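Local coordinates for protein NS2 (Infectious salmon anemia virus, PDB 5WCO) that probably forms the matrix layer of the virus particle, polymerising with copies of itself and associating with the membrane, at residues 26-31 and 35-40; 64-69 and 107-112; 58-63 and 127-132; 143-148 and 188-193. All coordinates share one frame; numbering follows the deposited sequence.

In the fold
From the N terminus, interaction 1 closes a short loop, folding residues 35-40 back on helix 23-30 ahead of helix 41-50. Helix 55-66 then serves two contacts: its residues 58-63 meet 127-132 in interaction 3, and its last turn and the residues after it, 64-69, meet 107-112 in interaction 2. The second of these loops lies wholly within the first, and no loops cross. These three contacts touch, with Trp26 and Ile27 against Leu64 and Met61, and Met109 against Gly62, so they share one helical lobe. Interaction 4 follows separately, joining helices 142-149 and 183-198; its nearest atoms are about 17 Å from interaction 3 and about 9 Å from interaction 1.

Interaction 1: residues 26-31 and 35-40; sequences WIQKHL and REANPK
Arg35 and Gln28 lead this contact, a helix end met by the loop that follows it, within the helix-loop-helix connection from helix 23-30 to helix 41-50. Arg35 NH1 donates to Gln28 O at 3.1 Å with an N-H...O angle of 158°; the donor lies in the carbonyl plane on a lone pair, and the acceptor is near the guanidinium plane. Arg35 gets there by bending at chi2 and chi3, which turns its chain back toward the carbonyl end of the last helical turn. A positive group at this carbonyl end would probably interact favourably with the helix dipole. The Gln28 side chain runs the other way, extended beyond CG, to bring its amide among the loop backbone. NE2 bonds to Met34 O, just before the loop segment, and stands 3.0 Å from Ala37 O, while OE1 passes Pro39 CB at 3.7 Å. Further out, Leu44 of helix 41-50 packs on both Gln28 and Ala37, and Pro39 O is hydrogen-bonded to Ser24 OG in the first helix. Within the helix itself, Trp26 O takes two donors from one residue: His30 N at 3.0 Å and His30 ND1 at 3.0 Å, the oxygen lying in the imidazole plane.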
loop_
_atom_site.group_PDB
_atom_site.type_symbol
_atom_site.label_atom_id
_atom_site.label_comp_id
_atom_site.label_asym_id
_atom_site.label_seq_id
_atom_site.Cartn_x
_atom_site.Cartn_y
_atom_site.Cartn_z
ATOM N N TRP A 26 2.834 7.882 -9.905
ATOM C CA TRP A 26 2.543 6.459 -9.986
ATOM C C TRP A 26 2.527 5.860 -8.573
ATOM O O TRP A 26 1.572 5.182 -8.165
ATOM C CB TRP A 26 3.534 5.702 -10.892
ATOM C CG TRP A 26 3.072 4.272 -11.028
ATOM C CD1 TRP A 26 2.236 3.770 -11.984
ATOM C CD2 TRP A 26 3.355 3.178 -10.129
ATOM N NE1 TRP A 26 1.999 2.434 -11.753
ATOM C CE2 TRP A 26 2.672 2.044 -10.624
ATOM C CE3 TRP A 26 4.123 3.049 -8.966
ATOM C CZ2 TRP A 26 2.734 0.805 -10.001
ATOM C CZ3 TRP A 26 4.174 1.841 -8.342
ATOM C CH2 TRP A 26 3.491 0.723 -8.855
ATOM N N ILE A 27 3.607 6.141 -7.851
ATOM C CA ILE A 27 3.819 5.732 -6.470
ATOM C C ILE A 27 2.655 6.122 -5.568
ATOM O O ILE A 27 2.161 5.299 -4.782
ATOM C CB ILE A 27 5.138 6.339 -5.921
ATOM C CG1 ILE A 27 6.346 5.760 -6.693
ATOM C CG2 ILE A 27 5.263 6.057 -4.451
ATOM C CD1 ILE A 27 7.707 6.299 -6.271
ATOM N N GLN A 28 2.204 7.366 -5.713
ATOM C CA GLN A 28 1.149 7.907 -4.867
ATOM C C GLN A 28 -0.233 7.318 -5.180
ATOM O O GLN A 28 -1.047 7.072 -4.269
ATOM C CB GLN A 28 1.178 9.446 -4.891
ATOM C CG GLN A 28 2.414 10.022 -4.173
ATOM C CD GLN A 28 2.407 11.549 -4.010
ATOM O OE1 GLN A 28 2.284 12.299 -4.990
ATOM N NE2 GLN A 28 2.569 12.010 -2.767
ATOM N N LYS A 29 -0.467 7.049 -6.461
ATOM C CA LYS A 29 -1.722 6.451 -6.924
ATOM C C LYS A 29 -1.826 4.996 -6.474
ATOM O O LYS A 29 -2.908 4.510 -6.168
ATOM C CB LYS A 29 -1.807 6.538 -8.464
ATOM C CG LYS A 29 -3.016 5.889 -9.102
ATOM C CD LYS A 29 -4.310 6.391 -8.461
ATOM C CE LYS A 29 -5.178 7.158 -9.464
ATOM N NZ LYS A 29 -5.890 6.278 -10.437
ATOM N N HIS A 30 -0.692 4.308 -6.405
ATOM C CA HIS A 30 -0.700 2.857 -6.204
ATOM C C HIS A 30 -0.260 2.395 -4.820
ATOM O O HIS A 30 -0.586 1.285 -4.392
ATOM C CB HIS A 30 0.124 2.164 -7.305
ATOM C CG HIS A 30 -0.521 2.233 -8.653
ATOM N ND1 HIS A 30 -0.268 3.242 -9.555
ATOM C CD2 HIS A 30 -1.457 1.433 -9.232
ATOM C CE1 HIS A 30 -0.995 3.056 -10.642
ATOM N NE2 HIS A 30 -1.729 1.967 -10.470
ATOM N N LEU A 31 0.483 3.240 -4.115
ATOM C CA LEU A 31 0.900 2.898 -2.755
ATOM C C LEU A 31 0.319 3.929 -1.795
ATOM O O LEU A 31 0.970 4.945 -1.485
ATOM C CB LEU A 31 2.423 2.765 -2.664
ATOM C CG LEU A 31 2.910 1.820 -3.781
ATOM C CD1 LEU A 31 3.833 2.512 -4.761
ATOM C CD2 LEU A 31 3.555 0.553 -3.270
ATOM N N ARG A 35 0.708 8.766 -0.281
ATOM C CA ARG A 35 -0.025 9.991 -0.609
ATOM C C ARG A 35 0.199 11.113 0.431
ATOM O O ARG A 35 -0.012 12.288 0.138
ATOM C CB ARG A 35 -1.520 9.678 -0.761
ATOM C CG ARG A 35 -1.786 8.338 -1.404
ATOM C CD ARG A 35 -2.877 8.348 -2.399
ATOM N NE ARG A 35 -4.025 7.550 -1.979
ATOM C CZ ARG A 35 -4.506 6.476 -2.601
ATOM N NH1 ARG A 35 -3.944 6.009 -3.706
ATOM N NH2 ARG A 35 -5.568 5.873 -2.095
ATOM N N GLU A 36 0.647 10.731 1.628
ATOM C CA GLU A 36 0.864 11.655 2.748
ATOM C C GLU A 36 2.211 12.339 2.636
ATOM O O GLU A 36 2.581 13.174 3.469
ATOM C CB GLU A 36 0.761 10.899 4.077
ATOM C CG GLU A 36 -0.465 10.002 4.101
ATOM C CD GLU A 36 -0.584 9.153 5.359
ATOM O OE1 GLU A 36 0.438 8.977 6.081
ATOM O OE2 GLU A 36 -1.716 8.661 5.614
ATOM N N ALA A 37 2.938 11.979 1.590
ATOM C CA ALA A 37 4.271 12.504 1.381
ATOM C C ALA A 37 4.201 13.673 0.445
ATOM O O ALA A 37 3.319 13.735 -0.416
ATOM C CB ALA A 37 5.181 11.444 0.799
ATOM N N ASN A 38 5.144 14.592 0.612
ATOM C CA ASN A 38 5.409 15.609 -0.390
ATOM C C ASN A 38 5.845 14.916 -1.706
ATOM O O ASN A 38 6.738 14.058 -1.704
ATOM C CB ASN A 38 6.496 16.542 0.137
ATOM C CG ASN A 38 6.721 17.735 -0.768
ATOM O OD1 ASN A 38 7.680 17.773 -1.555
ATOM N ND2 ASN A 38 5.826 18.717 -0.679
ATOM N N PRO A 39 5.229 15.284 -2.838
ATOM C CA PRO A 39 5.379 14.522 -4.086
ATOM C C PRO A 39 6.799 14.468 -4.663
ATOM O O PRO A 39 7.017 13.757 -5.644
ATOM C CB PRO A 39 4.486 15.290 -5.063
ATOM C CG PRO A 39 4.549 16.676 -4.584
ATOM C CD PRO A 39 4.537 16.560 -3.074
ATOM N N LYS A 40 7.746 15.203 -4.097
ATOM C CA LYS A 40 9.092 15.191 -4.670
ATOM C C LYS A 40 9.821 13.897 -4.329
ATOM O O LYS A 40 9.610 13.321 -3.237
ATOM C CB LYS A 40 9.908 16.425 -4.256
ATOM C CG LYS A 40 9.803 17.583 -5.239
ATOM C CD LYS A 40 10.446 18.848 -4.657
ATOM C CE LYS A 40 9.651 19.401 -3.468
ATOM N NZ LYS A 40 10.285 20.591 -2.807
#

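Interaction 2: residues 64-69 and 107-112; sequences LLTLGG and CVMKDP
Thr66 faces Met109 and Pro112 where the C-terminal ends of two helices come together, 55-66 and 101-110; the first finishes in a Schellman motif at Gly69. The contact between the segments is van der Waals packing. Thr66 CG2 touches Pro112 CG at 3.8 Å, methyl against ring carbon, with the two side chains crossing at about a right angle. On its other branch, Thr66 OG1 lies 3.4 Å from Met109 CG and 4.2 Å from Met109 SD, again with the side chains roughly perpendicular. Alongside, Val108 CG1 meets Val63 CG1 of the same helix 55-66 at 3.7 Å. A chi1 of -52° gives each branch of Thr66 its task: CG2, opposite the backbone N, goes out to the proline, and OG1, beside that N, can reach back along its own helix. The polar bonds are made elsewhere: OG1 is hydrogen-bonded to Gly62 O one turn earlier, so a methionine chain lies against a hydroxyl that already has a partner, and Leu67 O is bound by Arg122 NH2 of helix 115-131. In the turn from Thr66 to Gly69, of type I, Gly69 N returns to Thr66 O at 2.7 Å, and Gly69 has a phi of 124°.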
loop_
_atom_site.group_PDB
_atom_site.type_symbol
_atom_site.label_atom_id
_atom_site.label_comp_id
_atom_site.label_asym_id
_atom_site.label_seq_id
_atom_site.Cartn_x
_atom_site.Cartn_y
_atom_site.Cartn_z
ATOM N N LEU A 64 12.808 2.773 -8.785
ATOM C CA LEU A 64 11.784 3.177 -9.722
ATOM C C LEU A 64 11.934 4.673 -10.030
ATOM O O LEU A 64 11.752 5.111 -11.166
ATOM C CB LEU A 64 10.407 2.815 -9.171
ATOM C CG LEU A 64 9.252 2.952 -10.160
ATOM C CD1 LEU A 64 9.303 1.907 -11.305
ATOM C CD2 LEU A 64 7.912 2.914 -9.403
ATOM N N LEU A 65 12.310 5.456 -9.020
ATOM C CA LEU A 65 12.579 6.879 -9.221
ATOM C C LEU A 65 13.812 7.160 -10.096
ATOM O O LEU A 65 13.704 7.862 -11.107
ATOM C CB LEU A 65 12.708 7.573 -7.885
ATOM C CG LEU A 65 11.362 7.747 -7.184
ATOM C CD1 LEU A 65 11.573 8.149 -5.726
ATOM C CD2 LEU A 65 10.500 8.769 -7.919
ATOM N N THR A 66 14.973 6.617 -9.710
ATOM C CA THR A 66 16.194 6.697 -10.529
ATOM C C THR A 66 15.940 6.357 -12.011
ATOM O O THR A 66 16.128 7.196 -12.894
ATOM C CB THR A 66 17.304 5.765 -9.998
ATOM O OG1 THR A 66 17.512 6.004 -8.604
ATOM C CG2 THR A 66 18.614 5.987 -10.760
ATOM N N LEU A 67 15.494 5.132 -12.276
ATOM C CA LEU A 67 15.166 4.712 -13.635
ATOM C C LEU A 67 14.197 5.659 -14.346
ATOM O O LEU A 67 14.049 5.579 -15.563
ATOM C CB LEU A 67 14.574 3.301 -13.628
ATOM C CG LEU A 67 15.478 2.180 -13.120
ATOM C CD1 LEU A 67 14.716 0.863 -13.069
ATOM C CD2 LEU A 67 16.717 2.069 -13.983
ATOM N N GLY A 68 13.522 6.531 -13.592
ATOM C CA GLY A 68 12.645 7.527 -14.181
ATOM C C GLY A 68 13.294 8.879 -14.453
ATOM O O GLY A 68 12.660 9.773 -15.031
ATOM N N GLY A 69 14.546 9.055 -14.042
ATOM C CA GLY A 69 15.225 10.301 -14.320
ATOM C C GLY A 69 15.781 11.068 -13.135
ATOM O O GLY A 69 16.259 12.194 -13.303
ATOM N N CYS A 107 22.164 -1.357 -5.259
ATOM C CA CYS A 107 23.179 -1.427 -6.304
ATOM C C CYS A 107 22.655 -1.008 -7.669
ATOM O O CYS A 107 23.379 -0.347 -8.429
ATOM C CB CYS A 107 23.876 -2.780 -6.319
ATOM S SG CYS A 107 25.065 -2.904 -4.939
ATOM N N VAL A 108 21.391 -1.333 -7.958
ATOM C CA VAL A 108 20.734 -0.780 -9.140
ATOM C C VAL A 108 20.773 0.750 -9.154
ATOM O O VAL A 108 21.237 1.338 -10.110
ATOM C CB VAL A 108 19.287 -1.263 -9.307
ATOM C CG1 VAL A 108 18.661 -0.632 -10.560
ATOM C CG2 VAL A 108 19.246 -2.782 -9.391
ATOM N N MET A 109 20.301 1.397 -8.093
ATOM C CA MET A 109 20.349 2.865 -8.010
ATOM C C MET A 109 21.726 3.459 -8.242
ATOM O O MET A 109 21.883 4.442 -8.960
ATOM C CB MET A 109 19.887 3.337 -6.639
ATOM C CG MET A 109 18.385 3.496 -6.501
ATOM S SD MET A 109 18.010 4.155 -4.868
ATOM C CE MET A 109 18.021 2.678 -3.847
ATOM N N LYS A 110 22.706 2.847 -7.598
ATOM C CA LYS A 110 24.068 3.345 -7.533
ATOM C C LYS A 110 24.770 3.260 -8.898
ATOM O O LYS A 110 25.542 4.147 -9.262
ATOM C CB LYS A 110 24.827 2.567 -6.447
ATOM C CG LYS A 110 26.202 3.092 -6.163
ATOM C CD LYS A 110 26.718 2.704 -4.783
ATOM C CE LYS A 110 28.060 3.391 -4.531
ATOM N NZ LYS A 110 28.079 4.767 -5.132
ATOM N N ASP A 111 24.475 2.200 -9.649
ATOM C CA ASP A 111 25.011 2.006 -10.999
ATOM C C ASP A 111 23.920 1.492 -11.973
ATOM O O ASP A 111 23.926 0.321 -12.391
ATOM C CB ASP A 111 26.218 1.051 -10.956
ATOM C CG ASP A 111 26.990 1.014 -12.267
ATOM O OD1 ASP A 111 26.904 1.995 -13.057
ATOM O OD2 ASP A 111 27.688 -0.006 -12.498
ATOM N N PRO A 112 22.988 2.385 -12.349
ATOM C CA PRO A 112 21.743 2.056 -13.074
ATOM C C PRO A 112 21.969 1.500 -14.468
ATOM O O PRO A 112 22.925 1.895 -15.133
ATOM C CB PRO A 112 21.018 3.408 -13.188
ATOM C CG PRO A 112 21.714 4.334 -12.195
ATOM C CD PRO A 112 23.130 3.832 -12.098
#

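Interaction 3: residues 58-63 and 127-132; sequences VYAMGV and NWLKEE
Ala60, Trp128 and Leu129 make a buried, wholly apolar helix-to-helix contact near the middle of helix 55-66 and the C-terminal part of helix 115-131. The short segment axes approach to 10.5 Å, and their N-to-C directions differ by 140°, a crossing nearer antiparallel than perpendicular. Ala60, whose CA is nearest that of Leu129, is met by two larger side chains, those of Leu129 and Trp128. Ala60 CB lies 3.8 Å from Trp128 CZ3 and likewise 3.8 Å from Leu129 CD2, so the indole and the isobutyl group converge on one methyl from the same side. Trp128 reaches it because CG stands opposite the backbone N (chi1 -178°), extending the six-membered ring out to the neighbouring helix; the methyl approaches that ring obliquely. This is interior packing of the all-helical N-terminal lobe, and helix 23-30 adds a third wall: Trp26 rests on Leu129, and Ile27 on Met61. Leu129 straddles the joint with its other branch, CD1, which is 4.3 Å from Met61 CG and 4.2 Å from Ala60 CB. Beyond Ala60, the indole of Trp128 also packs on Glu56 and Val57 in the preceding turn of helix 55-66, and on Arg54 and Ser133 in loops.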
loop_
_atom_site.group_PDB
_atom_site.type_symbol
_atom_site.label_atom_id
_atom_site.label_comp_id
_atom_site.label_asym_id
_atom_site.label_seq_id
_atom_site.Cartn_x
_atom_site.Cartn_y
_atom_site.Cartn_z
ATOM N N VAL A 58 10.996 0.621 0.212
ATOM C CA VAL A 58 11.580 1.959 0.123
ATOM C C VAL A 58 12.712 1.952 -0.907
ATOM O O VAL A 58 12.846 2.867 -1.723
ATOM C CB VAL A 58 12.075 2.439 1.502
ATOM C CG1 VAL A 58 12.518 3.880 1.449
ATOM C CG2 VAL A 58 10.976 2.251 2.535
ATOM N N TYR A 59 13.509 0.894 -0.901
ATOM C CA TYR A 59 14.562 0.772 -1.902
ATOM C C TYR A 59 13.994 0.615 -3.327
ATOM O O TYR A 59 14.546 1.193 -4.276
ATOM C CB TYR A 59 15.553 -0.354 -1.541
ATOM C CG TYR A 59 16.539 0.009 -0.434
ATOM C CD1 TYR A 59 16.154 -0.039 0.903
ATOM C CD2 TYR A 59 17.848 0.406 -0.723
ATOM C CE1 TYR A 59 17.046 0.279 1.931
ATOM C CE2 TYR A 59 18.748 0.732 0.307
ATOM C CZ TYR A 59 18.333 0.659 1.628
ATOM O OH TYR A 59 19.186 0.972 2.660
ATOM N N ALA A 60 12.898 -0.144 -3.469
ATOM C CA ALA A 60 12.228 -0.330 -4.760
ATOM C C ALA A 60 11.729 0.998 -5.310
ATOM O O ALA A 60 11.899 1.287 -6.495
ATOM C CB ALA A 60 11.103 -1.314 -4.660
ATOM N N MET A 61 11.149 1.823 -4.448
ATOM C CA MET A 61 10.751 3.169 -4.855
ATOM C C MET A 61 11.963 3.974 -5.297
ATOM O O MET A 61 11.872 4.776 -6.219
ATOM C CB MET A 61 10.025 3.890 -3.708
ATOM C CG MET A 61 8.635 3.327 -3.381
ATOM S SD MET A 61 7.768 4.211 -2.043
ATOM C CE MET A 61 8.364 3.280 -0.621
ATOM N N GLY A 62 13.105 3.770 -4.634
ATOM C CA GLY A 62 14.335 4.443 -5.039
ATOM C C GLY A 62 14.746 4.100 -6.475
ATOM O O GLY A 62 15.047 4.977 -7.283
ATOM N N VAL A 63 14.747 2.809 -6.783
ATOM C CA VAL A 63 15.081 2.303 -8.105
ATOM C C VAL A 63 14.079 2.807 -9.147
ATOM O O VAL A 63 14.441 3.228 -10.249
ATOM C CB VAL A 63 15.080 0.759 -8.082
ATOM C CG1 VAL A 63 15.262 0.184 -9.476
ATOM C CG2 VAL A 63 16.141 0.239 -7.104
ATOM N N ASN A 127 5.760 -3.585 -11.161
ATOM C CA ASN A 127 4.873 -4.720 -10.974
ATOM C C ASN A 127 5.030 -5.334 -9.581
ATOM O O ASN A 127 4.047 -5.748 -8.941
ATOM C CB ASN A 127 5.077 -5.743 -12.097
ATOM C CG ASN A 127 4.860 -7.161 -11.642
ATOM O OD1 ASN A 127 3.711 -7.610 -11.478
ATOM N ND2 ASN A 127 5.970 -7.892 -11.428
ATOM N N TRP A 128 6.266 -5.358 -9.092
ATOM C CA TRP A 128 6.537 -5.903 -7.769
ATOM C C TRP A 128 5.880 -5.037 -6.690
ATOM O O TRP A 128 5.207 -5.545 -5.784
ATOM C CB TRP A 128 8.045 -6.002 -7.531
ATOM C CG TRP A 128 8.377 -6.599 -6.208
ATOM C CD1 TRP A 128 8.467 -7.910 -5.916
ATOM C CD2 TRP A 128 8.645 -5.890 -4.996
ATOM N NE1 TRP A 128 8.775 -8.082 -4.593
ATOM C CE2 TRP A 128 8.892 -6.854 -4.000
ATOM C CE3 TRP A 128 8.695 -4.540 -4.651
ATOM C CZ2 TRP A 128 9.203 -6.514 -2.686
ATOM C CZ3 TRP A 128 8.992 -4.192 -3.337
ATOM C CH2 TRP A 128 9.247 -5.178 -2.373
ATOM N N LEU A 129 6.089 -3.723 -6.804
ATOM C CA LEU A 129 5.464 -2.754 -5.911
ATOM C C LEU A 129 3.941 -2.914 -5.883
ATOM O O LEU A 129 3.333 -2.946 -4.816
ATOM C CB LEU A 129 5.861 -1.326 -6.314
ATOM C CG LEU A 129 7.249 -0.925 -5.813
ATOM C CD1 LEU A 129 7.687 0.425 -6.362
ATOM C CD2 LEU A 129 7.309 -0.943 -4.275
ATOM N N LYS A 130 3.344 -3.051 -7.067
ATOM C CA LYS A 130 1.890 -3.060 -7.220
ATOM C C LYS A 130 1.209 -4.346 -6.753
ATOM O O LYS A 130 0.057 -4.308 -6.327
ATOM C CB LYS A 130 1.511 -2.789 -8.675
ATOM C CG LYS A 130 0.041 -2.522 -8.894
ATOM C CD LYS A 130 -0.423 -3.074 -10.218
ATOM C CE LYS A 130 -1.693 -2.395 -10.687
ATOM N NZ LYS A 130 -1.400 -1.043 -11.248
ATOM N N GLU A 131 1.900 -5.482 -6.812
ATOM C CA GLU A 131 1.202 -6.750 -6.577
ATOM C C GLU A 131 1.857 -7.796 -5.667
ATOM O O GLU A 131 1.369 -8.916 -5.582
ATOM C CB GLU A 131 0.746 -7.364 -7.920
ATOM C CG GLU A 131 -0.692 -6.925 -8.303
ATOM C CD GLU A 131 -0.982 -6.935 -9.801
ATOM O OE1 GLU A 131 -0.449 -7.814 -10.514
ATOM O OE2 GLU A 131 -1.761 -6.062 -10.258
ATOM N N GLU A 132 2.928 -7.429 -4.967
ATOM C CA GLU A 132 3.668 -8.383 -4.135
ATOM C C GLU A 132 4.355 -7.759 -2.916
ATOM O O GLU A 132 4.868 -8.476 -2.054
ATOM C CB GLU A 132 4.709 -9.152 -4.976
ATOM C CG GLU A 132 4.236 -10.515 -5.528
ATOM C CD GLU A 132 4.263 -11.634 -4.486
ATOM O OE1 GLU A 132 4.647 -11.363 -3.321
ATOM O OE2 GLU A 132 3.904 -12.786 -4.834
#

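Interaction 4: residues 143-148 and 188-193; sequences EKWAMV and NLEKAI
Trp145 spans the gap from helix 142-149 to Glu190 and Ile193 on helix 183-198, a buried contact in the C-terminal helical lobe. In sequence order, Lys144 does not touch the other segment, but its CE lies 3.3 Å above the plane of the Trp145 indole, toward the rim. Lys144 NZ is 5.5 Å from Glu190 OE2, opposite charges that do not touch. Trp145 comes next and carries the joint, with CG beside the backbone N (chi1 -56°) and the indole directed across. Its CZ2 meets Glu190 CG at 3.3 Å. Trp145 CZ3 reaches Ile193 CD1 at 4.1 Å, and both partners approach the ring obliquely. Although the side chains of Trp145 and Glu190 cross at about a right angle, the carboxylate is turned to within 19° of the indole plane. Val148, one turn on, packs instead on Leu211 and Leu215 of helix 205-215, and Leu215 also touches Trp145 and Ile193. From helix 163-178, Arg173 both salt-bridges Glu190 OE2 through NE and makes a cation-pi contact with Trp145. Glu190 thus offers aliphatic carbons to the indole and its charge to arginine, and the nearby positive groups probably favour its ionised form.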
loop_
_atom_site.group_PDB
_atom_site.type_symbol
_atom_site.label_atom_id
_atom_site.label_comp_id
_atom_site.label_asym_id
_atom_site.label_seq_id
_atom_site.Cartn_x
_atom_site.Cartn_y
_atom_site.Cartn_z
ATOM N N GLU A 143 -8.084 1.691 12.669
ATOM C CA GLU A 143 -8.443 2.958 12.015
ATOM C C GLU A 143 -9.426 2.779 10.853
ATOM O O GLU A 143 -10.260 3.659 10.597
ATOM C CB GLU A 143 -7.200 3.710 11.526
ATOM C CG GLU A 143 -6.342 4.318 12.636
ATOM C CD GLU A 143 -5.486 3.284 13.375
ATOM O OE1 GLU A 143 -5.094 2.263 12.754
ATOM O OE2 GLU A 143 -5.202 3.492 14.578
ATOM N N LYS A 144 -9.337 1.632 10.179
ATOM C CA LYS A 144 -10.223 1.313 9.061
ATOM C C LYS A 144 -11.683 1.264 9.476
ATOM O O LYS A 144 -12.519 1.955 8.892
ATOM C CB LYS A 144 -9.834 -0.012 8.375
ATOM C CG LYS A 144 -10.987 -0.618 7.549
ATOM C CD LYS A 144 -10.525 -1.567 6.459
ATOM C CE LYS A 144 -10.869 -2.982 6.806
ATOM N NZ LYS A 144 -10.138 -3.360 8.044
ATOM N N TRP A 145 -11.981 0.454 10.486
ATOM C CA TRP A 145 -13.357 0.243 10.928
ATOM C C TRP A 145 -13.973 1.461 11.595
ATOM O O TRP A 145 -15.175 1.665 11.497
ATOM C CB TRP A 145 -13.440 -0.973 11.845
ATOM C CG TRP A 145 -12.889 -2.173 11.172
ATOM C CD1 TRP A 145 -11.669 -2.754 11.398
ATOM C CD2 TRP A 145 -13.509 -2.930 10.116
ATOM N NE1 TRP A 145 -11.501 -3.834 10.557
ATOM C CE2 TRP A 145 -12.615 -3.964 9.758
ATOM C CE3 TRP A 145 -14.733 -2.834 9.440
ATOM C CZ2 TRP A 145 -12.906 -4.894 8.748
ATOM C CZ3 TRP A 145 -15.021 -3.759 8.451
ATOM C CH2 TRP A 145 -14.113 -4.774 8.114
ATOM N N ALA A 146 -13.158 2.271 12.267
ATOM C CA ALA A 146 -13.677 3.499 12.868
ATOM C C ALA A 146 -13.979 4.505 11.778
ATOM O O ALA A 146 -14.866 5.340 11.929
ATOM C CB ALA A 146 -12.703 4.082 13.867
ATOM N N MET A 147 -13.241 4.413 10.676
ATOM C CA MET A 147 -13.388 5.366 9.582
ATOM C C MET A 147 -14.671 5.109 8.811
ATOM O O MET A 147 -15.424 6.038 8.478
ATOM C CB MET A 147 -12.190 5.283 8.650
ATOM C CG MET A 147 -12.350 6.093 7.379
ATOM S SD MET A 147 -10.993 5.755 6.241
ATOM C CE MET A 147 -9.575 5.936 7.364
ATOM N N VAL A 148 -14.910 3.833 8.534
ATOM C CA VAL A 148 -16.099 3.401 7.818
ATOM C C VAL A 148 -17.327 3.540 8.721
ATOM O O VAL A 148 -18.447 3.748 8.246
ATOM C CB VAL A 148 -15.919 1.970 7.301
ATOM C CG1 VAL A 148 -17.179 1.486 6.619
ATOM C CG2 VAL A 148 -14.729 1.915 6.332
ATOM N N ASN A 188 -15.353 -13.244 11.431
ATOM C CA ASN A 188 -16.752 -13.546 11.115
ATOM C C ASN A 188 -17.552 -12.253 10.881
ATOM O O ASN A 188 -18.100 -12.025 9.781
ATOM C CB ASN A 188 -17.417 -14.371 12.232
ATOM C CG ASN A 188 -16.979 -15.830 12.239
ATOM O OD1 ASN A 188 -16.680 -16.407 11.191
ATOM N ND2 ASN A 188 -16.938 -16.435 13.430
ATOM N N LEU A 189 -17.579 -11.405 11.910
ATOM C CA LEU A 189 -18.260 -10.119 11.842
ATOM C C LEU A 189 -17.869 -9.306 10.601
ATOM O O LEU A 189 -18.756 -8.764 9.911
ATOM C CB LEU A 189 -18.049 -9.319 13.141
ATOM C CG LEU A 189 -18.812 -8.003 13.358
ATOM C CD1 LEU A 189 -20.238 -8.125 12.885
ATOM C CD2 LEU A 189 -18.805 -7.585 14.817
ATOM N N GLU A 190 -16.564 -9.243 10.299
ATOM C CA GLU A 190 -16.068 -8.563 9.085
ATOM C C GLU A 190 -16.608 -9.173 7.794
ATOM O O GLU A 190 -16.941 -8.454 6.845
ATOM C CB GLU A 190 -14.536 -8.502 9.050
ATOM C CG GLU A 190 -13.902 -7.714 10.225
ATOM C CD GLU A 190 -12.388 -7.952 10.373
ATOM O OE1 GLU A 190 -11.815 -8.698 9.534
ATOM O OE2 GLU A 190 -11.773 -7.406 11.330
ATOM N N LYS A 191 -16.689 -10.496 7.745
ATOM C CA LYS A 191 -17.331 -11.155 6.611
ATOM C C LYS A 191 -18.825 -10.744 6.500
ATOM O O LYS A 191 -19.280 -10.279 5.447
ATOM C CB LYS A 191 -17.175 -12.675 6.739
ATOM C CG LYS A 191 -15.728 -13.176 6.672
ATOM C CD LYS A 191 -15.678 -14.706 6.708
ATOM C CE LYS A 191 -14.312 -15.277 6.329
ATOM N NZ LYS A 191 -14.335 -16.764 6.472
ATOM N N ALA A 192 -19.567 -10.898 7.598
ATOM C CA ALA A 192 -20.944 -10.414 7.683
ATOM C C ALA A 192 -21.122 -8.958 7.210
ATOM O O ALA A 192 -22.035 -8.673 6.424
ATOM C CB ALA A 192 -21.487 -10.588 9.097
ATOM N N ILE A 193 -20.258 -8.049 7.680
ATOM C CA ILE A 193 -20.353 -6.633 7.297
ATOM C C ILE A 193 -20.224 -6.466 5.784
ATOM O O ILE A 193 -21.044 -5.792 5.137
ATOM C CB ILE A 193 -19.276 -5.753 8.000
ATOM C CG1 ILE A 193 -19.568 -5.623 9.495
ATOM C CG2 ILE A 193 -19.157 -4.359 7.345
ATOM C CD1 ILE A 193 -18.376 -5.113 10.294
#